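Local coordinates for protein methyltransferase (Pectobacterium atrosepticum SCRI1043, PDB 2P7I) that probably transfers a methyl group from S-adenosylmethionine to a substrate not yet identified, as a member of the Rossmann-like methyltransferase superfamily, at residues 36-40 with 240-244; 41-46 with 60-66; 103-109 with 126-132; 142-147 with 234-240. All blocks are in the same frame, centred on the assembly; numbering follows the deposited sequence.

The four contacts lie on or beside one Rossmann-like methyltransferase sheet. Contacts 1 and 4 both use strand 237-245 and share I240; their centres lie about 15 Å apart. Contact 3 reaches the same sheet through strand 104-110, its centre about 14 Å from that of contact 1, and F37 of contact 1 packs on V108. Contacts 2 and 3 are joined by polar links, N45 OD1 to D105 N (2.9 Å) and R42 O to N106 ND2 (2.8 Å). Contact 4 lies across the chain's centre from both, about 27 Å from contact 2 centre to centre. The sodium ion, bound at N249 and Q250, lies about 7 Å from the side chain of D128 in contact 3.

Contact 1. Residues 36-40 with 240-244; sequences AFTPF and IFLLC
This is a buried, apolar helix-to-sheet contact: the end of helix 24-37 and the turn after it, 36-40, lie against alternate side chains of strand 237-245. F241 and L243 point toward 36-40. The ring of F241 is the hub of an aromatic cluster with F37 and F40. F37 CD1 lies over one face of F241, 3.8 Å from its CZ, and the two planes meet obliquely at 52°. F40 also meets this ring obliquely, through CD2 and CE2, its CE2 3.8 Å from F241 CE2 with the planes at 66°. With its CG anti to the backbone N (chi1 167°), F241 places CE2 and CZ among A36, F37 and F40; A36 CB is 4.3 Å from F241 CE2. In the class I methyltransferase fold this strand is the antiparallel one, inserted between 135-142 and 192-201, and V140 and I199 from those two neighbours also pack on F241. Two residues along, on the same face of the strand, L243 presents its branched end to F40. Its CD2 sits over one face of that ring, 3.4 Å from F40 CD1, while L243 CD1 is 3.9 Å from F40 CB. The backbone bond from F40 N to F37 O (2.9 Å) closes the turn that brings F40 back to the strand. The cluster continues into the subunit interface, where F40 meets F40 of the second subunit and makes an edge-to-face pair with Y195 of that subunit.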
# COMPACT_ATOMS: atom_id res chain seq x y z
N ALA B 36 -5.87 7.49 -19.25
CA ALA B 36 -6.57 7.51 -17.97
C ALA B 36 -7.93 8.20 -18.08
O ALA B 36 -8.90 7.81 -17.44
CB ALA B 36 -5.69 8.21 -16.93
N PHE B 37 -7.98 9.26 -18.88
CA PHE B 37 -9.21 10.06 -19.02
C PHE B 37 -10.26 9.40 -19.92
O PHE B 37 -11.45 9.61 -19.75
CB PHE B 37 -8.87 11.40 -19.67
CG PHE B 37 -8.00 12.32 -18.85
CD1 PHE B 37 -7.64 12.05 -17.55
CD2 PHE B 37 -7.57 13.53 -19.42
CE1 PHE B 37 -6.85 12.93 -16.81
CE2 PHE B 37 -6.79 14.44 -18.69
CZ PHE B 37 -6.41 14.14 -17.40
N THR B 38 -9.79 8.65 -20.91
CA THR B 38 -10.63 8.21 -22.03
C THR B 38 -11.95 7.53 -21.63
O THR B 38 -12.99 7.88 -22.16
CB THR B 38 -9.84 7.37 -23.03
OG1 THR B 38 -8.88 8.22 -23.67
CG2 THR B 38 -10.75 6.78 -24.10
N PRO B 39 -11.92 6.58 -20.68
CA PRO B 39 -13.16 5.93 -20.31
C PRO B 39 -14.22 6.85 -19.68
O PRO B 39 -15.40 6.48 -19.62
CB PRO B 39 -12.72 4.88 -19.28
CG PRO B 39 -11.27 4.83 -19.34
CD PRO B 39 -10.76 6.08 -19.93
N PHE B 40 -13.80 8.01 -19.20
CA PHE B 40 -14.68 8.92 -18.49
C PHE B 40 -15.19 10.09 -19.32
O PHE B 40 -16.10 10.80 -18.86
CB PHE B 40 -13.96 9.52 -17.28
CG PHE B 40 -13.47 8.50 -16.29
CD1 PHE B 40 -14.38 7.71 -15.62
CD2 PHE B 40 -12.10 8.36 -16.01
CE1 PHE B 40 -13.96 6.78 -14.67
CE2 PHE B 40 -11.67 7.45 -15.08
CZ PHE B 40 -12.59 6.65 -14.41
N ILE B 240 -1.71 12.16 -9.45
CA ILE B 240 -2.95 11.65 -8.94
C ILE B 240 -4.08 12.37 -9.68
O ILE B 240 -3.90 13.52 -10.19
CB ILE B 240 -3.06 11.88 -7.41
CG1 ILE B 240 -2.51 13.28 -7.04
CG2 ILE B 240 -2.28 10.80 -6.64
CD1 ILE B 240 -2.70 13.64 -5.55
N PHE B 241 -5.23 11.71 -9.72
CA PHE B 241 -6.29 12.02 -10.65
C PHE B 241 -7.59 11.87 -9.90
O PHE B 241 -7.94 10.79 -9.41
CB PHE B 241 -6.18 11.05 -11.86
CG PHE B 241 -7.37 11.01 -12.80
CD1 PHE B 241 -8.16 12.14 -13.04
CD2 PHE B 241 -7.68 9.84 -13.47
CE1 PHE B 241 -9.27 12.05 -13.89
CE2 PHE B 241 -8.76 9.78 -14.36
CZ PHE B 241 -9.59 10.86 -14.53
N LEU B 242 -8.28 12.99 -9.76
CA LEU B 242 -9.65 13.02 -9.33
C LEU B 242 -10.62 13.33 -10.48
O LEU B 242 -10.49 14.32 -11.17
CB LEU B 242 -9.86 14.05 -8.21
CG LEU B 242 -9.08 13.92 -6.88
CD1 LEU B 242 -9.70 15.01 -5.90
CD2 LEU B 242 -9.22 12.56 -6.30
N LEU B 243 -11.62 12.47 -10.65
CA LEU B 243 -12.74 12.73 -11.55
C LEU B 243 -13.83 13.34 -10.73
O LEU B 243 -14.31 12.76 -9.75
CB LEU B 243 -13.28 11.44 -12.19
CG LEU B 243 -14.34 11.67 -13.29
CD1 LEU B 243 -13.65 12.26 -14.56
CD2 LEU B 243 -15.04 10.35 -13.60
N CYS B 244 -14.25 14.53 -11.11
CA CYS B 244 -15.22 15.27 -10.33
C CYS B 244 -16.42 15.67 -11.18
O CYS B 244 -16.32 15.82 -12.41
CB CYS B 244 -14.58 16.57 -9.84
SG CYS B 244 -13.11 16.35 -8.79

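Contact 2. Residues 41-46 with 60-66; sequences FRPGNL and LQEHFND
F64 turns its ring edge into the face of F41, placing CE2 over the centre of that ring in a T-shaped pair with centroids 4.9 Å apart and planes at 87°. The two segments lead into the adjacent parallel strands 46-49 and 67-71 of the Rossmann-like sheet, and helix 55-60 lies between those strands in the chain. H63 meets F41 obliquely, completing an aromatic cluster in which F41 CE2 lies over the imidazole face, 3.9 Å from H63 CD2. F64 is met over one face and along its edge. L46 CB stands 4.1 Å from its centroid, over the face and close to the normal, a CH-pi contact, whereas the carbonyl oxygens of R42 and G44 approach its rim near the ring plane; G44 O is 3.5 Å from F64 CD1. L46 has CG anti to its backbone N (chi1 -179°), swinging its branched end toward 60-66, where CD1 meets F64 and CD2 meets L60. Beyond these rings N45 CB rests on D66, while their polar ends have other partners: N45 OD1 accepts from D105 N, and D66 OD2 forms a salt bridge with R102. One backbone bond ties the entries to the two strands, L46 N to D66 O, 3.0 Å long with an angle of 159° at the hydrogen.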
# COMPACT_ATOMS: atom_id res chain seq x y z
N PHE B 41 -14.60 10.32 -20.49
CA PHE B 41 -14.99 11.44 -21.34
C PHE B 41 -16.48 11.43 -21.61
O PHE B 41 -17.07 10.36 -21.81
CB PHE B 41 -14.26 11.43 -22.68
CG PHE B 41 -12.83 11.96 -22.65
CD1 PHE B 41 -12.45 13.05 -21.87
CD2 PHE B 41 -11.88 11.39 -23.49
CE1 PHE B 41 -11.14 13.54 -21.91
CE2 PHE B 41 -10.58 11.85 -23.52
CZ PHE B 41 -10.20 12.93 -22.73
N ARG B 42 -17.08 12.61 -21.53
CA ARG B 42 -18.48 12.83 -21.89
C ARG B 42 -18.58 13.29 -23.33
O ARG B 42 -17.72 14.02 -23.83
CB ARG B 42 -19.05 13.96 -21.04
CG ARG B 42 -18.96 13.78 -19.56
CD ARG B 42 -20.06 12.92 -19.08
NE ARG B 42 -21.31 13.53 -19.48
CZ ARG B 42 -22.45 12.88 -19.66
NH1 ARG B 42 -22.52 11.56 -19.45
NH2 ARG B 42 -23.52 13.55 -20.06
N PRO B 43 -19.69 12.96 -24.01
CA PRO B 43 -19.86 13.52 -25.36
C PRO B 43 -20.07 15.01 -25.24
O PRO B 43 -20.59 15.47 -24.23
CB PRO B 43 -21.13 12.85 -25.88
CG PRO B 43 -21.87 12.39 -24.60
CD PRO B 43 -20.82 12.11 -23.58
N GLY B 44 -19.62 15.77 -26.22
CA GLY B 44 -19.88 17.21 -26.22
C GLY B 44 -18.59 17.94 -26.40
O GLY B 44 -17.75 17.49 -27.13
N ASN B 45 -18.41 19.04 -25.68
CA ASN B 45 -17.22 19.87 -25.84
C ASN B 45 -16.22 19.72 -24.68
O ASN B 45 -16.50 19.06 -23.70
CB ASN B 45 -17.63 21.33 -26.02
CG ASN B 45 -18.34 21.88 -24.80
OD1 ASN B 45 -18.49 21.19 -23.79
ND2 ASN B 45 -18.73 23.14 -24.87
N LEU B 46 -15.06 20.34 -24.83
CA LEU B 46 -14.05 20.28 -23.79
C LEU B 46 -13.48 21.66 -23.55
O LEU B 46 -13.34 22.45 -24.48
CB LEU B 46 -12.95 19.30 -24.19
CG LEU B 46 -11.80 19.10 -23.18
CD1 LEU B 46 -11.35 17.66 -23.13
CD2 LEU B 46 -10.66 20.01 -23.54
N LEU B 60 -5.63 15.92 -27.05
CA LEU B 60 -7.05 16.06 -26.84
C LEU B 60 -7.85 16.23 -28.14
O LEU B 60 -9.00 15.79 -28.24
CB LEU B 60 -7.30 17.23 -25.89
CG LEU B 60 -6.84 17.02 -24.44
CD1 LEU B 60 -7.16 18.30 -23.69
CD2 LEU B 60 -7.49 15.75 -23.79
N GLN B 61 -7.22 16.88 -29.13
CA GLN B 61 -7.82 17.03 -30.45
C GLN B 61 -8.12 15.71 -31.16
O GLN B 61 -8.99 15.65 -32.04
CB GLN B 61 -6.93 17.89 -31.35
CG GLN B 61 -6.99 19.37 -31.01
CD GLN B 61 -6.29 20.22 -32.05
OE1 GLN B 61 -5.05 20.25 -32.12
NE2 GLN B 61 -7.07 20.91 -32.87
N GLU B 62 -7.41 14.65 -30.79
CA GLU B 62 -7.77 13.33 -31.28
C GLU B 62 -9.12 12.87 -30.72
O GLU B 62 -9.71 11.94 -31.25
CB GLU B 62 -6.69 12.29 -30.97
CG GLU B 62 -5.32 12.63 -31.55
CD GLU B 62 -5.39 13.05 -33.02
OE1 GLU B 62 -5.94 12.27 -33.83
OE2 GLU B 62 -4.91 14.16 -33.35
N HIS B 63 -9.63 13.52 -29.68
CA HIS B 63 -10.88 13.09 -29.05
C HIS B 63 -12.05 14.04 -29.19
O HIS B 63 -13.20 13.61 -29.03
CB HIS B 63 -10.62 12.81 -27.57
CG HIS B 63 -9.82 11.58 -27.35
ND1 HIS B 63 -8.45 11.56 -27.47
CD2 HIS B 63 -10.20 10.31 -27.09
CE1 HIS B 63 -8.01 10.33 -27.27
NE2 HIS B 63 -9.05 9.55 -27.03
N PHE B 64 -11.78 15.32 -29.41
CA PHE B 64 -12.79 16.35 -29.41
C PHE B 64 -12.49 17.30 -30.55
O PHE B 64 -11.36 17.70 -30.71
CB PHE B 64 -12.76 17.13 -28.09
CG PHE B 64 -13.21 16.34 -26.92
CD1 PHE B 64 -14.54 16.27 -26.59
CD2 PHE B 64 -12.29 15.68 -26.13
CE1 PHE B 64 -14.96 15.53 -25.51
CE2 PHE B 64 -12.70 14.94 -25.05
CZ PHE B 64 -14.04 14.87 -24.75
N ASN B 65 -13.51 17.67 -31.31
CA ASN B 65 -13.37 18.76 -32.29
C ASN B 65 -13.66 20.16 -31.73
O ASN B 65 -13.34 21.16 -32.37
CB ASN B 65 -14.27 18.50 -33.51
CG ASN B 65 -15.75 18.29 -33.15
OD1 ASN B 65 -16.20 18.60 -32.04
ND2 ASN B 65 -16.51 17.75 -34.09
N ASP B 66 -14.31 20.25 -30.58
CA ASP B 66 -14.70 21.54 -30.04
C ASP B 66 -14.04 21.70 -28.70
O ASP B 66 -14.54 21.22 -27.70
CB ASP B 66 -16.22 21.62 -29.91
CG ASP B 66 -16.69 22.96 -29.39
OD1 ASP B 66 -15.85 23.85 -29.12
OD2 ASP B 66 -17.94 23.12 -29.28
O HOH W 1 -16.11 18.33 -29.32
O HOH W 2 -15.26 23.96 -26.12

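Contact 3. Residues 103-109 with 126-132; sequences RYDNIVL and INDDWLA
R103 stretches alongside the end of helix 119-130, its chain extended from CG to NE, and lays its guanidinium among backbone carbonyls. D128 O meets it at the edge, accepting from NH2 at 2.9 Å, only 8° out of the guanidinium plane. D129 O instead lies over one face, 3.3 Å from NE, where the angle is too poor for a hydrogen bond. A water also lies at the edge, accepting from R103 NE and donating to N127 O and L131 O. These carbonyls at the helix C-terminus would be expected to favour the positive charge. On the apolar side, I107 extends its CG1-CD1 arm (chi2 178°) into a notch formed by I126 CG2, W130 CB and L131 CD2, with CD1 3.7 to 3.8 Å from all three. L109 CD2 meets I126 CD1 farther along the strand. Between the R103 end and the I107 packing, Y104 and L131 form a parallel bridge: Y104 N donates to W130 O (2.9 Å) and A132 N to Y104 O (2.8 Å). The axes of strand 106-109 and helix 126-130 run at 135°, 11.2 Å apart at closest. Helix 119-130 connects parallel neighbours 104-110 and 135-142, a beta-alpha-beta unit of the Rossmann-like sheet, and packs on I107 and L109 beside L49, L137 and L139.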
# COMPACT_ATOMS: atom_id res chain seq x y z
N ARG B 103 -21.02 26.64 -21.07
CA ARG B 103 -20.59 25.63 -20.12
C ARG B 103 -20.05 24.41 -20.88
O ARG B 103 -20.30 24.25 -22.08
CB ARG B 103 -21.73 25.25 -19.19
CG ARG B 103 -22.05 26.33 -18.17
CD ARG B 103 -23.10 25.87 -17.20
NE ARG B 103 -22.98 26.55 -15.90
CZ ARG B 103 -23.56 27.70 -15.58
NH1 ARG B 103 -24.30 28.37 -16.46
NH2 ARG B 103 -23.38 28.23 -14.38
N TYR B 104 -19.31 23.55 -20.17
CA TYR B 104 -18.51 22.52 -20.81
C TYR B 104 -18.75 21.13 -20.23
O TYR B 104 -18.91 20.94 -19.00
CB TYR B 104 -17.03 22.89 -20.75
CG TYR B 104 -16.80 24.24 -21.38
CD1 TYR B 104 -17.00 25.40 -20.65
CD2 TYR B 104 -16.49 24.36 -22.74
CE1 TYR B 104 -16.82 26.64 -21.23
CE2 TYR B 104 -16.33 25.61 -23.33
CZ TYR B 104 -16.49 26.75 -22.55
OH TYR B 104 -16.35 28.02 -23.09
N ASP B 105 -18.78 20.16 -21.14
CA ASP B 105 -19.07 18.77 -20.79
C ASP B 105 -17.87 18.07 -20.16
O ASP B 105 -18.04 17.16 -19.36
CB ASP B 105 -19.52 18.02 -22.04
CG ASP B 105 -20.76 18.64 -22.64
OD1 ASP B 105 -21.81 18.59 -21.97
OD2 ASP B 105 -20.66 19.19 -23.76
N ASN B 106 -16.68 18.52 -20.53
CA ASN B 106 -15.41 17.99 -20.04
C ASN B 106 -14.51 19.18 -19.74
O ASN B 106 -14.35 20.08 -20.57
CB ASN B 106 -14.72 17.13 -21.13
CG ASN B 106 -15.56 15.94 -21.57
OD1 ASN B 106 -15.49 14.85 -20.99
ND2 ASN B 106 -16.36 16.14 -22.63
N ILE B 107 -13.91 19.20 -18.54
CA ILE B 107 -12.95 20.26 -18.19
C ILE B 107 -11.66 19.61 -17.77
O ILE B 107 -11.67 18.69 -16.95
CB ILE B 107 -13.49 21.21 -17.09
CG1 ILE B 107 -14.78 21.88 -17.61
CG2 ILE B 107 -12.40 22.26 -16.72
CD1 ILE B 107 -15.47 22.83 -16.61
N VAL B 108 -10.55 20.04 -18.37
CA VAL B 108 -9.26 19.44 -18.08
C VAL B 108 -8.42 20.43 -17.30
O VAL B 108 -8.24 21.56 -17.74
CB VAL B 108 -8.51 18.99 -19.37
CG1 VAL B 108 -7.04 18.63 -19.04
CG2 VAL B 108 -9.23 17.82 -20.04
N LEU B 109 -7.98 20.01 -16.10
CA LEU B 109 -7.04 20.81 -15.28
C LEU B 109 -5.89 19.93 -14.81
O LEU B 109 -5.94 19.30 -13.74
CB LEU B 109 -7.77 21.49 -14.11
CG LEU B 109 -7.05 22.60 -13.36
CD1 LEU B 109 -6.85 23.92 -14.17
CD2 LEU B 109 -7.76 22.86 -12.00
N ILE B 126 -15.00 26.47 -11.50
CA ILE B 126 -15.22 25.34 -12.36
C ILE B 126 -16.57 24.72 -12.00
O ILE B 126 -17.37 24.41 -12.88
CB ILE B 126 -14.11 24.30 -12.23
CG1 ILE B 126 -12.81 24.83 -12.83
CG2 ILE B 126 -14.50 23.01 -12.90
CD1 ILE B 126 -11.60 23.86 -12.54
N ASN B 127 -16.85 24.56 -10.70
CA ASN B 127 -18.08 23.93 -10.29
C ASN B 127 -19.27 24.79 -10.64
O ASN B 127 -20.25 24.31 -11.22
CB ASN B 127 -18.09 23.69 -8.78
CG ASN B 127 -19.27 22.85 -8.32
OD1 ASN B 127 -19.27 21.64 -8.50
ND2 ASN B 127 -20.31 23.51 -7.79
N ASP B 128 -19.19 26.08 -10.29
CA ASP B 128 -20.34 26.95 -10.32
C ASP B 128 -20.61 27.62 -11.65
O ASP B 128 -21.76 27.92 -11.99
CB ASP B 128 -20.18 28.06 -9.27
CG ASP B 128 -20.23 27.56 -7.85
OD1 ASP B 128 -20.37 26.36 -7.61
OD2 ASP B 128 -20.14 28.41 -6.96
N ASP B 129 -19.56 27.93 -12.40
CA ASP B 129 -19.67 28.72 -13.62
C ASP B 129 -19.48 27.90 -14.89
O ASP B 129 -20.11 28.17 -15.92
CB ASP B 129 -18.61 29.80 -13.60
CG ASP B 129 -18.88 30.84 -12.55
OD1 ASP B 129 -20.00 30.86 -12.02
OD2 ASP B 129 -17.95 31.64 -12.28
N TRP B 130 -18.63 26.89 -14.84
CA TRP B 130 -18.15 26.28 -16.08
C TRP B 130 -18.60 24.86 -16.37
O TRP B 130 -18.78 24.54 -17.54
CB TRP B 130 -16.63 26.40 -16.18
CG TRP B 130 -16.16 27.84 -16.21
CD1 TRP B 130 -16.83 28.91 -16.67
CD2 TRP B 130 -14.88 28.31 -15.77
NE1 TRP B 130 -16.05 30.04 -16.56
CE2 TRP B 130 -14.84 29.69 -16.02
CE3 TRP B 130 -13.75 27.68 -15.25
CZ2 TRP B 130 -13.74 30.46 -15.70
CZ3 TRP B 130 -12.65 28.43 -14.96
CH2 TRP B 130 -12.64 29.82 -15.20
N LEU B 131 -18.80 24.00 -15.37
CA LEU B 131 -19.25 22.65 -15.66
C LEU B 131 -20.68 22.65 -16.18
O LEU B 131 -21.57 23.21 -15.57
CB LEU B 131 -19.18 21.72 -14.44
CG LEU B 131 -17.86 21.07 -14.09
CD1 LEU B 131 -17.99 20.38 -12.73
CD2 LEU B 131 -17.42 20.07 -15.16
N ALA B 132 -20.90 21.99 -17.31
CA ALA B 132 -22.25 21.74 -17.76
C ALA B 132 -22.93 20.76 -16.82
O ALA B 132 -22.29 20.08 -16.03
CB ALA B 132 -22.23 21.21 -19.20
O HOH W 3 -21.60 25.03 -13.67

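Contact 4. Residues 142-147 with 234-240; sequences PNANAV and PDLCASI
N143 reaches across to segment 234-240 with its side-chain amide nitrogen ND2, which donates to two backbone carbonyls at once. C237 O receives it at 2.9 Å, in the carbonyl plane on a lone pair; D235 O receives it at 2.8 Å from above its carbonyl plane, 71° out. Both acceptors lie in the plane of the side-chain amide, so the two bonds fix its rotation. N143 N adds a third link, to A238 O (3.0 Å). I240 CG2 lies against the same side chain, 3.6 Å from N143 CG. Beside it, N145 ND2 gives a nearly straight bond to D235 OD1 on the syn side of the carboxylate, although the amide and carboxylate planes stand 76° apart.

What positions N143 is its own loop. N145 N donates to N143 OD1, forming an Asx turn within the type I turn from N143 to A146, and a water bridges N143 OD1 and D235 OD1. The side chain of N143 leaves trans to its own N (chi1 -178°), which points the amide at 234-240. A146 follows at the N-cap position of helix 147-154, and V147 N makes a weak bond to L236 O while V147 CG2 packs on L236 CB. The loop thereby connects strand 135-142 to that helix across the start of strand 237-245. At the far end P142 and S239 form an antiparallel non-hydrogen-bonded pair, with S239 OG bonded to H111. F201 of the third subunit packs on V147, and L236 of that subunit on L236 here.

Chemically, the buried amide of N143 has both N-H groups and its oxygen engaged, which implies a loop conformation held largely by directional polar bonds.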
# COMPACT_ATOMS: atom_id res chain seq x y z
N PRO B 142 0.76 16.58 -9.78
CA PRO B 142 1.90 15.79 -9.34
C PRO B 142 1.70 15.32 -7.89
O PRO B 142 1.18 16.04 -7.06
CB PRO B 142 3.09 16.76 -9.47
CG PRO B 142 2.65 17.85 -10.11
CD PRO B 142 1.17 17.93 -10.13
N ASN B 143 2.03 14.08 -7.62
CA ASN B 143 1.77 13.47 -6.34
C ASN B 143 2.93 13.54 -5.37
O ASN B 143 4.03 13.05 -5.66
CB ASN B 143 1.44 12.02 -6.62
CG ASN B 143 1.10 11.22 -5.41
OD1 ASN B 143 0.67 11.77 -4.37
ND2 ASN B 143 1.21 9.91 -5.53
N ALA B 144 2.65 14.07 -4.20
CA ALA B 144 3.62 14.12 -3.12
C ALA B 144 4.15 12.77 -2.76
O ALA B 144 5.29 12.64 -2.30
CB ALA B 144 3.00 14.78 -1.89
N ASN B 145 3.29 11.74 -2.81
CA ASN B 145 3.62 10.44 -2.31
C ASN B 145 4.13 9.50 -3.39
O ASN B 145 4.25 8.33 -3.16
CB ASN B 145 2.45 9.82 -1.59
CG ASN B 145 2.00 10.64 -0.43
OD1 ASN B 145 2.73 11.50 0.04
ND2 ASN B 145 0.78 10.38 0.05
N ALA B 146 4.43 10.02 -4.58
CA ALA B 146 5.03 9.19 -5.61
C ALA B 146 6.28 8.51 -5.08
O ALA B 146 7.05 9.11 -4.32
CB ALA B 146 5.43 10.08 -6.80
N VAL B 147 6.51 7.28 -5.52
CA VAL B 147 7.65 6.51 -5.05
C VAL B 147 8.96 7.24 -5.21
O VAL B 147 9.71 7.36 -4.25
CB VAL B 147 7.73 5.10 -5.64
CG1 VAL B 147 9.09 4.40 -5.29
CG2 VAL B 147 6.61 4.29 -5.11
N PRO B 234 -2.80 3.96 -6.38
CA PRO B 234 -2.91 5.37 -6.69
C PRO B 234 -1.99 6.27 -5.89
O PRO B 234 -1.50 7.25 -6.40
CB PRO B 234 -4.38 5.65 -6.39
CG PRO B 234 -5.05 4.38 -6.77
CD PRO B 234 -4.12 3.36 -6.19
N ASP B 235 -1.79 5.97 -4.61
CA ASP B 235 -1.06 6.86 -3.70
C ASP B 235 0.42 6.93 -4.06
O ASP B 235 1.09 7.84 -3.60
CB ASP B 235 -1.24 6.42 -2.25
CG ASP B 235 -0.66 7.42 -1.26
OD1 ASP B 235 -1.03 8.61 -1.30
OD2 ASP B 235 0.14 7.00 -0.41
N LEU B 236 0.92 5.95 -4.81
CA LEU B 236 2.33 5.86 -5.18
C LEU B 236 2.65 6.31 -6.62
O LEU B 236 3.77 6.16 -7.06
CB LEU B 236 2.78 4.42 -5.03
CG LEU B 236 2.70 3.86 -3.62
CD1 LEU B 236 3.20 2.37 -3.58
CD2 LEU B 236 3.46 4.76 -2.62
N CYS B 237 1.66 6.82 -7.35
CA CYS B 237 1.84 7.16 -8.76
C CYS B 237 2.50 8.51 -8.93
O CYS B 237 2.54 9.31 -7.99
CB CYS B 237 0.47 7.14 -9.48
SG CYS B 237 -0.20 5.49 -9.65
N ALA B 238 2.97 8.77 -10.15
CA ALA B 238 3.59 10.05 -10.55
C ALA B 238 2.61 11.20 -10.33
O ALA B 238 2.96 12.24 -9.74
CB ALA B 238 4.00 9.98 -11.98
N SER B 239 1.37 10.99 -10.76
CA SER B 239 0.33 12.03 -10.70
C SER B 239 -0.91 11.39 -10.17
O SER B 239 -1.16 10.23 -10.38
CB SER B 239 0.05 12.64 -12.08
OG SER B 239 1.14 13.46 -12.48
N ILE B 240 -1.71 12.16 -9.45
CA ILE B 240 -2.95 11.65 -8.94
C ILE B 240 -4.08 12.37 -9.68
O ILE B 240 -3.90 13.52 -10.19
CB ILE B 240 -3.06 11.88 -7.41
CG1 ILE B 240 -2.51 13.28 -7.04
CG2 ILE B 240 -2.28 10.80 -6.64
CD1 ILE B 240 -2.70 13.64 -5.55
O HOH W 4 -1.55 10.72 -2.92
O HOH W 5 5.63 13.48 -7.91